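PDB 6BFI: VIN1 from Oscarella pearsei, which binds actin filaments and may play a role in cell-cell adhesion, as a sponge member of the vinculin/alpha-catenin family. Local coordinates for residues 275-283 against 350-361; 497-508 against 603-614. All coordinates share one frame; numbering follows the deposited sequence.

Interaction 1 of 2, residues 275-283 against 350-361; sequences FHQAQDALA and AHAAAVKLQELE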
loop_
_atom_site.group_PDB
_atom_site.type_symbol
_atom_site.label_atom_id
_atom_site.label_comp_id
_atom_site.label_asym_id
_atom_site.label_seq_id
_atom_site.Cartn_x
_atom_site.Cartn_y
_atom_site.Cartn_z
ATOM N N PHE A 275 -9.200 16.833 -8.346
ATOM C CA PHE A 275 -8.763 18.224 -8.266
ATOM C C PHE A 275 -7.980 18.622 -9.511
ATOM O O PHE A 275 -8.253 19.657 -10.131
ATOM C CB PHE A 275 -7.907 18.432 -7.013
ATOM C CG PHE A 275 -8.667 18.960 -5.827
ATOM C CD1 PHE A 275 -9.330 18.097 -4.966
ATOM C CD2 PHE A 275 -8.703 20.319 -5.561
ATOM C CE1 PHE A 275 -10.023 18.585 -3.871
ATOM C CE2 PHE A 275 -9.395 20.811 -4.468
ATOM C CZ PHE A 275 -10.055 19.944 -3.624
ATOM N N HIS A 276 -7.006 17.796 -9.898
ATOM C CA HIS A 276 -6.131 18.153 -11.010
ATOM C C HIS A 276 -6.880 18.129 -12.338
ATOM O O HIS A 276 -6.639 18.975 -13.208
ATOM C CB HIS A 276 -4.930 17.209 -11.044
ATOM C CG HIS A 276 -4.165 17.163 -9.757
ATOM N ND1 HIS A 276 -3.177 16.235 -9.510
ATOM C CD2 HIS A 276 -4.243 17.934 -8.645
ATOM C CE1 HIS A 276 -2.680 16.433 -8.302
ATOM N NE2 HIS A 276 -3.309 17.459 -7.756
ATOM N N GLN A 277 -7.788 17.167 -12.511
ATOM C CA GLN A 277 -8.591 17.108 -13.728
ATOM C C GLN A 277 -9.513 18.314 -13.836
ATOM O O GLN A 277 -9.717 18.853 -14.932
ATOM C CB GLN A 277 -9.400 15.810 -13.755
ATOM C CG GLN A 277 -8.566 14.563 -13.973
ATOM C CD GLN A 277 -8.326 14.271 -15.441
ATOM O OE1 GLN A 277 -9.269 14.180 -16.226
ATOM N NE2 GLN A 277 -7.061 14.127 -15.819
ATOM N N ALA A 278 -10.083 18.748 -12.711
ATOM C CA ALA A 278 -10.932 19.933 -12.731
ATOM C C ALA A 278 -10.113 21.188 -13.015
ATOM O O ALA A 278 -10.573 22.089 -13.727
ATOM C CB ALA A 278 -11.686 20.061 -11.409
ATOM N N GLN A 279 -8.893 21.257 -12.475
ATOM C CA GLN A 279 -8.019 22.391 -12.761
ATOM C C GLN A 279 -7.639 22.438 -14.237
ATOM O O GLN A 279 -7.656 23.509 -14.852
ATOM C CB GLN A 279 -6.768 22.321 -11.883
ATOM C CG GLN A 279 -7.036 22.525 -10.394
ATOM C CD GLN A 279 -5.926 21.972 -9.513
ATOM O OE1 GLN A 279 -4.875 21.557 -10.002
ATOM N NE2 GLN A 279 -6.161 21.957 -8.207
ATOM N N ASP A 280 -7.301 21.290 -14.824
ATOM C CA ASP A 280 -6.902 21.273 -16.226
ATOM C C ASP A 280 -8.083 21.560 -17.145
ATOM O O ASP A 280 -7.931 22.246 -18.164
ATOM C CB ASP A 280 -6.259 19.933 -16.577
ATOM C CG ASP A 280 -4.805 19.859 -16.157
ATOM O OD1 ASP A 280 -4.377 20.712 -15.352
ATOM O OD2 ASP A 280 -4.089 18.949 -16.630
ATOM N N ALA A 281 -9.268 21.044 -16.810
ATOM C CA ALA A 281 -10.432 21.321 -17.644
ATOM C C ALA A 281 -10.884 22.769 -17.516
ATOM O O ALA A 281 -11.401 23.341 -18.482
ATOM C CB ALA A 281 -11.578 20.375 -17.293
ATOM N N LEU A 282 -10.706 23.379 -16.344
ATOM C CA LEU A 282 -11.064 24.787 -16.200
ATOM C C LEU A 282 -10.046 25.689 -16.889
ATOM O O LEU A 282 -10.417 26.690 -17.511
ATOM C CB LEU A 282 -11.195 25.151 -14.722
ATOM C CG LEU A 282 -12.514 24.758 -14.052
ATOM C CD1 LEU A 282 -12.501 25.125 -12.575
ATOM C CD2 LEU A 282 -13.683 25.421 -14.763
ATOM N N ALA A 283 -8.758 25.349 -16.788
ATOM C CA ALA A 283 -7.724 26.157 -17.426
ATOM C C ALA A 283 -7.853 26.137 -18.943
ATOM O O ALA A 283 -7.415 27.079 -19.614
ATOM C CB ALA A 283 -6.339 25.671 -17.002
ATOM N N ALA A 350 -13.234 31.001 -16.062
ATOM C CA ALA A 350 -12.960 29.595 -15.785
ATOM C C ALA A 350 -11.508 29.386 -15.374
ATOM O O ALA A 350 -11.222 28.593 -14.470
ATOM C CB ALA A 350 -13.298 28.742 -17.007
ATOM N N HIS A 351 -10.580 30.086 -16.028
ATOM C CA HIS A 351 -9.173 29.989 -15.650
ATOM C C HIS A 351 -8.948 30.525 -14.242
ATOM O O HIS A 351 -8.187 29.942 -13.458
ATOM C CB HIS A 351 -8.312 30.743 -16.664
ATOM C CG HIS A 351 -6.843 30.498 -16.513
ATOM N ND1 HIS A 351 -6.083 31.108 -15.539
ATOM C CD2 HIS A 351 -5.992 29.716 -17.219
ATOM C CE1 HIS A 351 -4.829 30.707 -15.647
ATOM N NE2 HIS A 351 -4.747 29.864 -16.660
ATOM N N ALA A 352 -9.611 31.634 -13.898
ATOM C CA ALA A 352 -9.546 32.137 -12.530
ATOM C C ALA A 352 -10.096 31.113 -11.546
ATOM O O ALA A 352 -9.555 30.944 -10.446
ATOM C CB ALA A 352 -10.306 33.459 -12.416
ATOM N N ALA A 353 -11.171 30.414 -11.927
ATOM C CA ALA A 353 -11.688 29.345 -11.080
ATOM C C ALA A 353 -10.664 28.231 -10.916
ATOM O O ALA A 353 -10.543 27.645 -9.834
ATOM C CB ALA A 353 -12.990 28.793 -11.657
ATOM N N ALA A 354 -9.913 27.929 -11.976
ATOM C CA ALA A 354 -8.870 26.913 -11.879
ATOM C C ALA A 354 -7.801 27.328 -10.878
ATOM O O ALA A 354 -7.378 26.530 -10.029
ATOM C CB ALA A 354 -8.253 26.661 -13.257
ATOM N N VAL A 355 -7.356 28.585 -10.962
ATOM C CA VAL A 355 -6.376 29.091 -10.005
ATOM C C VAL A 355 -6.918 28.995 -8.584
ATOM O O VAL A 355 -6.215 28.557 -7.662
ATOM C CB VAL A 355 -5.977 30.534 -10.369
ATOM C CG1 VAL A 355 -4.931 31.061 -9.401
ATOM C CG2 VAL A 355 -5.461 30.591 -11.796
ATOM N N LYS A 356 -8.181 29.386 -8.383
ATOM C CA LYS A 356 -8.777 29.296 -7.054
ATOM C C LYS A 356 -8.880 27.853 -6.576
ATOM O O LYS A 356 -8.817 27.594 -5.369
ATOM C CB LYS A 356 -10.155 29.955 -7.049
ATOM C CG LYS A 356 -10.109 31.458 -7.251
ATOM C CD LYS A 356 -9.147 32.101 -6.269
ATOM C CE LYS A 356 -8.970 33.581 -6.544
ATOM N NZ LYS A 356 -7.923 34.164 -5.663
ATOM N N LEU A 357 -9.040 26.903 -7.498
ATOM C CA LEU A 357 -9.087 25.500 -7.104
ATOM C C LEU A 357 -7.710 25.014 -6.669
ATOM O O LEU A 357 -7.591 24.241 -5.707
ATOM C CB LEU A 357 -9.630 24.656 -8.255
ATOM C CG LEU A 357 -10.229 23.298 -7.889
ATOM C CD1 LEU A 357 -11.138 23.432 -6.678
ATOM C CD2 LEU A 357 -10.997 22.737 -9.070
ATOM N N GLN A 358 -6.657 25.467 -7.356
ATOM C CA GLN A 358 -5.303 25.182 -6.889
ATOM C C GLN A 358 -5.057 25.771 -5.504
ATOM O O GLN A 358 -4.454 25.118 -4.642
ATOM C CB GLN A 358 -4.275 25.720 -7.881
ATOM C CG GLN A 358 -3.805 24.706 -8.897
ATOM C CD GLN A 358 -2.510 25.119 -9.562
ATOM O OE1 GLN A 358 -2.181 26.304 -9.625
ATOM N NE2 GLN A 358 -1.760 24.139 -10.056
ATOM N N GLU A 359 -5.511 27.006 -5.271
ATOM C CA GLU A 359 -5.310 27.624 -3.963
ATOM C C GLU A 359 -6.100 26.899 -2.878
ATOM O O GLU A 359 -5.635 26.781 -1.738
ATOM C CB GLU A 359 -5.689 29.103 -4.017
ATOM C CG GLU A 359 -4.743 29.939 -4.864
ATOM C CD GLU A 359 -5.200 31.381 -5.028
ATOM O OE1 GLU A 359 -6.183 31.783 -4.369
ATOM O OE2 GLU A 359 -4.573 32.112 -5.823
ATOM N N LEU A 360 -7.295 26.406 -3.214
ATOM C CA LEU A 360 -8.055 25.609 -2.256
ATOM C C LEU A 360 -7.320 24.319 -1.917
ATOM O O LEU A 360 -7.245 23.927 -0.744
ATOM C CB LEU A 360 -9.449 25.307 -2.804
ATOM C CG LEU A 360 -10.314 24.368 -1.958
ATOM C CD1 LEU A 360 -10.487 24.912 -0.545
ATOM C CD2 LEU A 360 -11.664 24.141 -2.612
ATOM N N GLU A 361 -6.766 23.646 -2.931
ATOM C CA GLU A 361 -5.957 22.458 -2.674
ATOM C C GLU A 361 -4.786 22.778 -1.751
ATOM O O GLU A 361 -4.512 22.037 -0.793
ATOM C CB GLU A 361 -5.460 21.877 -3.998
ATOM C CG GLU A 361 -4.555 20.668 -3.864
ATOM C CD GLU A 361 -4.076 20.144 -5.208
ATOM O OE1 GLU A 361 -4.486 20.704 -6.247
ATOM O OE2 GLU A 361 -3.292 19.172 -5.225
#
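His276 and Gln279 both reach Glu361 across an antiparallel helix pair within the helical-bundle architecture of the vinculin family; the local axes approach to 7.7 Å at 157°. The small interface alanines are consistent with so close an approach. Leu282 packs CB on Ala354 CB at 3.6 Å, CD1 on Ala353 and CD2 on Ala350. Leu357 divides its methyls: CD2 meets Ala278 CB at 3.6 Å, while CD1 approaches the Phe275 ring obliquely at CE2. Helix 289-306 closes over this apolar side, with Cys298 touching both Phe275 and Leu357.

The polar contacts converge on one carboxylate. Gln279 is a knob in the hole formed by Ala354, Leu357, Gln358 and Glu361, its amide plane nearly perpendicular to that of Gln358 (80°). Glu361 swings its CG opposite the backbone N (chi1 178°) and runs on extended, bringing its carboxylate to both donors; Arg365 salt-bridges OE2. Were Glu361 an alanine, His276 NE2 and Gln279 NE2 would probably lose the carboxylate that takes both their hydrogens, and Arg365 its counter-charge. Gln279 NE2 donates to Glu361 OE1 at 2.9 Å, whereas His276 NE2 meets the syn side of Glu361 OE2 at 3.1 Å, the oxygen lying in the imidazole plane.

Interaction 2 of 2, residues 497-508 against 603-614; sequences LEFMKVSEARIQ and VEGVAAVRSVIE
Met500 and Arg610 mark the closest backbone approach of two antiparallel helical segments, their CA atoms 5.3 Å apart. The local axes come within 9.4 Å at 158°, and the register runs from Leu497 opposite Ile613 to Gln508 opposite Val603.

One side is apolar. Met500 bends at chi2 (-50°), which carries its CE to Ile613 CD1 at 3.6 Å and on toward Val609 CG1. Ile507 and Val606 meet tip to tip, CD1 against CG2 at 3.7 Å, while the Ile507 and Val603 side chains slide past each other in opposite directions, CG2 beside CG2. Val541 of helix 524-550 touches Met500, and helix 555-569 packs on Val606 and Val609, extending the helical bundle.

On the more exposed side, Arg610 folds at chi2 and chi3 to present its guanidinium side-on to the extended Glu504. Arg610 NE bonds Glu504 OE1 and Arg610 NH2 bonds Glu504 OE2, each at 2.6 Å and on the syn side. The carboxylate and guanidinium planes are 50° apart, and both oxygens sit tilted out of the latter. Ala607 CB lies 3.6 Å from Glu504 OE2, and Ala607 CA covers part of one guanidinium face. Glu614 OE1, well off that plane, makes a long contact of charges alone with Arg610 NH1. The guanidinium would probably keep Glu504 ionised and, more weakly, Glu614, leaving a charged pair beside the apolar contacts.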
loop_
_atom_site.group_PDB
_atom_site.type_symbol
_atom_site.label_atom_id
_atom_site.label_comp_id
_atom_site.label_asym_id
_atom_site.label_seq_id
_atom_site.Cartn_x
_atom_site.Cartn_y
_atom_site.Cartn_z
ATOM N N LEU A 497 6.970 21.525 3.288
ATOM C CA LEU A 497 7.121 22.977 3.262
ATOM C C LEU A 497 6.016 23.660 4.057
ATOM O O LEU A 497 6.268 24.633 4.779
ATOM C CB LEU A 497 7.135 23.477 1.817
ATOM C CG LEU A 497 7.142 24.994 1.602
ATOM C CD1 LEU A 497 8.281 25.655 2.368
ATOM C CD2 LEU A 497 7.238 25.317 0.121
ATOM N N GLU A 498 4.784 23.159 3.941
ATOM C CA GLU A 498 3.693 23.712 4.736
ATOM C C GLU A 498 3.921 23.475 6.224
ATOM O O GLU A 498 3.626 24.348 7.049
ATOM C CB GLU A 498 2.357 23.114 4.293
ATOM C CG GLU A 498 1.884 23.581 2.927
ATOM C CD GLU A 498 1.602 25.074 2.872
ATOM O OE1 GLU A 498 1.479 25.710 3.939
ATOM O OE2 GLU A 498 1.503 25.617 1.753
ATOM N N PHE A 499 4.449 22.299 6.588
ATOM C CA PHE A 499 4.780 22.047 7.987
ATOM C C PHE A 499 5.823 23.038 8.487
ATOM O O PHE A 499 5.730 23.532 9.617
ATOM C CB PHE A 499 5.276 20.608 8.169
ATOM C CG PHE A 499 5.476 20.207 9.611
ATOM C CD1 PHE A 499 6.668 20.484 10.267
ATOM C CD2 PHE A 499 4.474 19.547 10.306
ATOM C CE1 PHE A 499 6.852 20.121 11.589
ATOM C CE2 PHE A 499 4.652 19.177 11.633
ATOM C CZ PHE A 499 5.843 19.463 12.273
ATOM N N MET A 500 6.818 23.350 7.654
ATOM C CA MET A 500 7.856 24.288 8.065
ATOM C C MET A 500 7.321 25.709 8.175
ATOM O O MET A 500 7.762 26.467 9.046
ATOM C CB MET A 500 9.034 24.234 7.093
ATOM C CG MET A 500 9.727 22.882 7.035
ATOM S SD MET A 500 10.154 22.247 8.672
ATOM C CE MET A 500 10.857 20.653 8.251
ATOM N N LYS A 501 6.374 26.090 7.312
ATOM C CA LYS A 501 5.775 27.417 7.420
ATOM C C LYS A 501 4.919 27.529 8.677
ATOM O O LYS A 501 5.093 28.454 9.479
ATOM C CB LYS A 501 4.939 27.726 6.176
ATOM C CG LYS A 501 5.750 28.094 4.939
ATOM C CD LYS A 501 4.840 28.368 3.747
ATOM C CE LYS A 501 5.630 28.876 2.548
ATOM N NZ LYS A 501 4.769 29.034 1.343
ATOM N N VAL A 502 3.985 26.591 8.862
ATOM C CA VAL A 502 3.110 26.626 10.031
ATOM C C VAL A 502 3.930 26.577 11.314
ATOM O O VAL A 502 3.693 27.354 12.251
ATOM C CB VAL A 502 2.087 25.476 9.958
ATOM C CG1 VAL A 502 1.237 25.438 11.213
ATOM C CG2 VAL A 502 1.208 25.629 8.725
ATOM N N SER A 503 4.918 25.681 11.369
ATOM C CA SER A 503 5.785 25.596 12.540
ATOM C C SER A 503 6.607 26.866 12.729
ATOM O O SER A 503 6.870 27.264 13.868
ATOM C CB SER A 503 6.711 24.385 12.423
ATOM O OG SER A 503 5.971 23.178 12.373
ATOM N N GLU A 504 7.017 27.512 11.637
ATOM C CA GLU A 504 7.761 28.761 11.759
ATOM C C GLU A 504 6.893 29.852 12.372
ATOM O O GLU A 504 7.344 30.597 13.251
ATOM C CB GLU A 504 8.287 29.193 10.389
ATOM C CG GLU A 504 9.268 30.361 10.416
ATOM C CD GLU A 504 9.671 30.816 9.022
ATOM O OE1 GLU A 504 9.042 30.360 8.043
ATOM O OE2 GLU A 504 10.613 31.630 8.903
ATOM N N ALA A 505 5.636 29.950 11.933
ATOM C CA ALA A 505 4.740 30.972 12.469
ATOM C C ALA A 505 4.406 30.698 13.931
ATOM O O ALA A 505 4.505 31.594 14.781
ATOM C CB ALA A 505 3.467 31.046 11.627
ATOM N N ARG A 506 4.006 29.462 14.245
ATOM C CA ARG A 506 3.664 29.119 15.621
ATOM C C ARG A 506 4.859 29.305 16.550
ATOM O O ARG A 506 4.712 29.817 17.667
ATOM C CB ARG A 506 3.144 27.682 15.690
ATOM C CG ARG A 506 1.763 27.503 15.076
ATOM C CD ARG A 506 1.452 26.043 14.774
ATOM N NE ARG A 506 0.413 25.496 15.641
ATOM C CZ ARG A 506 0.613 24.528 16.532
ATOM N NH1 ARG A 506 1.818 23.990 16.673
ATOM N NH2 ARG A 506 -0.395 24.094 17.277
ATOM N N ILE A 507 6.051 28.908 16.100
ATOM C CA ILE A 507 7.251 29.104 16.908
ATOM C C ILE A 507 7.541 30.591 17.081
ATOM O O ILE A 507 7.994 31.023 18.145
ATOM C CB ILE A 507 8.443 28.352 16.288
ATOM C CG1 ILE A 507 8.314 26.850 16.550
ATOM C CG2 ILE A 507 9.761 28.863 16.847
ATOM C CD1 ILE A 507 9.368 26.018 15.857
ATOM N N GLN A 508 7.274 31.399 16.049
ATOM C CA GLN A 508 7.453 32.843 16.181
ATOM C C GLN A 508 6.530 33.415 17.250
ATOM O O GLN A 508 6.962 34.195 18.107
ATOM C CB GLN A 508 7.208 33.537 14.841
ATOM C CG GLN A 508 8.388 33.508 13.887
ATOM C CD GLN A 508 8.108 34.264 12.604
ATOM O OE1 GLN A 508 7.219 35.114 12.554
ATOM N NE2 GLN A 508 8.862 33.953 11.555
ATOM N N VAL A 603 14.495 30.494 16.500
ATOM C CA VAL A 603 13.672 30.983 15.393
ATOM C C VAL A 603 14.486 31.051 14.106
ATOM O O VAL A 603 14.024 30.632 13.034
ATOM C CB VAL A 603 13.057 32.352 15.746
ATOM C CG1 VAL A 603 12.485 33.018 14.498
ATOM C CG2 VAL A 603 11.978 32.194 16.804
ATOM N N GLU A 604 15.718 31.556 14.195
ATOM C CA GLU A 604 16.557 31.669 13.007
ATOM C C GLU A 604 16.886 30.296 12.424
ATOM O O GLU A 604 16.902 30.123 11.198
ATOM C CB GLU A 604 17.834 32.438 13.342
ATOM C CG GLU A 604 18.538 33.021 12.130
ATOM C CD GLU A 604 19.903 32.409 11.899
ATOM O OE1 GLU A 604 20.386 31.677 12.789
ATOM O OE2 GLU A 604 20.493 32.662 10.828
ATOM N N GLY A 605 17.144 29.305 13.282
ATOM C CA GLY A 605 17.408 27.964 12.779
ATOM C C GLY A 605 16.215 27.368 12.053
ATOM O O GLY A 605 16.358 26.782 10.969
ATOM N N VAL A 606 15.021 27.508 12.636
ATOM C CA VAL A 606 13.811 27.040 11.961
ATOM C C VAL A 606 13.657 27.732 10.613
ATOM O O VAL A 606 13.343 27.092 9.598
ATOM C CB VAL A 606 12.576 27.259 12.853
ATOM C CG1 VAL A 606 11.298 26.986 12.073
ATOM C CG2 VAL A 606 12.651 26.366 14.082
ATOM N N ALA A 607 13.891 29.047 10.577
ATOM C CA ALA A 607 13.852 29.767 9.310
ATOM C C ALA A 607 14.857 29.205 8.314
ATOM O O ALA A 607 14.584 29.176 7.109
ATOM C CB ALA A 607 14.109 31.256 9.543
ATOM N N ALA A 608 16.016 28.747 8.793
ATOM C CA ALA A 608 17.015 28.179 7.892
ATOM C C ALA A 608 16.519 26.878 7.272
ATOM O O ALA A 608 16.624 26.679 6.053
ATOM C CB ALA A 608 18.329 27.954 8.639
ATOM N N VAL A 609 15.971 25.979 8.095
ATOM C CA VAL A 609 15.439 24.724 7.562
ATOM C C VAL A 609 14.323 25.004 6.559
ATOM O O VAL A 609 14.280 24.425 5.460
ATOM C CB VAL A 609 14.956 23.818 8.709
ATOM C CG1 VAL A 609 14.482 22.477 8.164
ATOM C CG2 VAL A 609 16.065 23.632 9.737
ATOM N N ARG A 610 13.407 25.907 6.924
ATOM C CA ARG A 610 12.343 26.310 6.013
ATOM C C ARG A 610 12.904 26.884 4.720
ATOM O O ARG A 610 12.302 26.715 3.655
ATOM C CB ARG A 610 11.429 27.329 6.697
ATOM C CG ARG A 610 10.147 27.645 5.943
ATOM C CD ARG A 610 10.259 28.910 5.094
ATOM N NE ARG A 610 10.560 30.093 5.897
ATOM C CZ ARG A 610 11.707 30.764 5.842
ATOM N NH1 ARG A 610 12.664 30.375 5.010
ATOM N NH2 ARG A 610 11.896 31.828 6.611
ATOM N N SER A 611 14.054 27.559 4.788
ATOM C CA SER A 611 14.645 28.129 3.583
ATOM C C SER A 611 15.230 27.046 2.687
ATOM O O SER A 611 15.138 27.138 1.457
ATOM C CB SER A 611 15.721 29.150 3.949
ATOM O OG SER A 611 16.468 29.516 2.800
ATOM N N VAL A 612 15.847 26.021 3.278
ATOM C CA VAL A 612 16.390 24.930 2.470
ATOM C C VAL A 612 15.262 24.187 1.764
ATOM O O VAL A 612 15.300 23.969 0.542
ATOM C CB VAL A 612 17.237 23.983 3.338
ATOM C CG1 VAL A 612 17.680 22.778 2.524
ATOM C CG2 VAL A 612 18.443 24.719 3.899
ATOM N N ILE A 613 14.229 23.804 2.520
ATOM C CA ILE A 613 13.101 23.105 1.908
ATOM C C ILE A 613 12.420 23.994 0.874
ATOM O O ILE A 613 12.006 23.527 -0.196
ATOM C CB ILE A 613 12.119 22.629 2.994
ATOM C CG1 ILE A 613 12.755 21.498 3.811
ATOM C CG2 ILE A 613 10.798 22.189 2.374
ATOM C CD1 ILE A 613 11.809 20.830 4.776
ATOM N N GLU A 614 12.322 25.293 1.162
ATOM C CA GLU A 614 11.669 26.220 0.245
ATOM C C GLU A 614 12.441 26.342 -1.062
ATOM O O GLU A 614 11.845 26.359 -2.145
ATOM C CB GLU A 614 11.522 27.587 0.914
ATOM C CG GLU A 614 10.325 28.398 0.454
ATOM C CD GLU A 614 10.163 29.687 1.241
ATOM O OE1 GLU A 614 11.188 30.332 1.550
ATOM O OE2 GLU A 614 9.011 30.048 1.560
#

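Interaction 1 closes before interaction 2 opens along the chain: helix 268-283 pairs with helix 344-375, then helix 496-519 pairs with helix 589-615. Their centres lie 28 Å apart and their nearest atoms about 7 Å apart, without touching. The long helix 344-375 connects the two regions, because beyond segment 350-361 it packs against helix 496-519: Gln362 bonds Glu498, and Val372 touches Phe499. The chain after helix 589-615 returns to interaction 1, where Arg621 forms a salt bridge with Asp280 and Pro625 O hydrogen-bonds His351. Both pairs thus belong to one continuous helical fold without strands, joined by helix 344-375, which belongs to the first pair and packs on the second, and by this later chain segment.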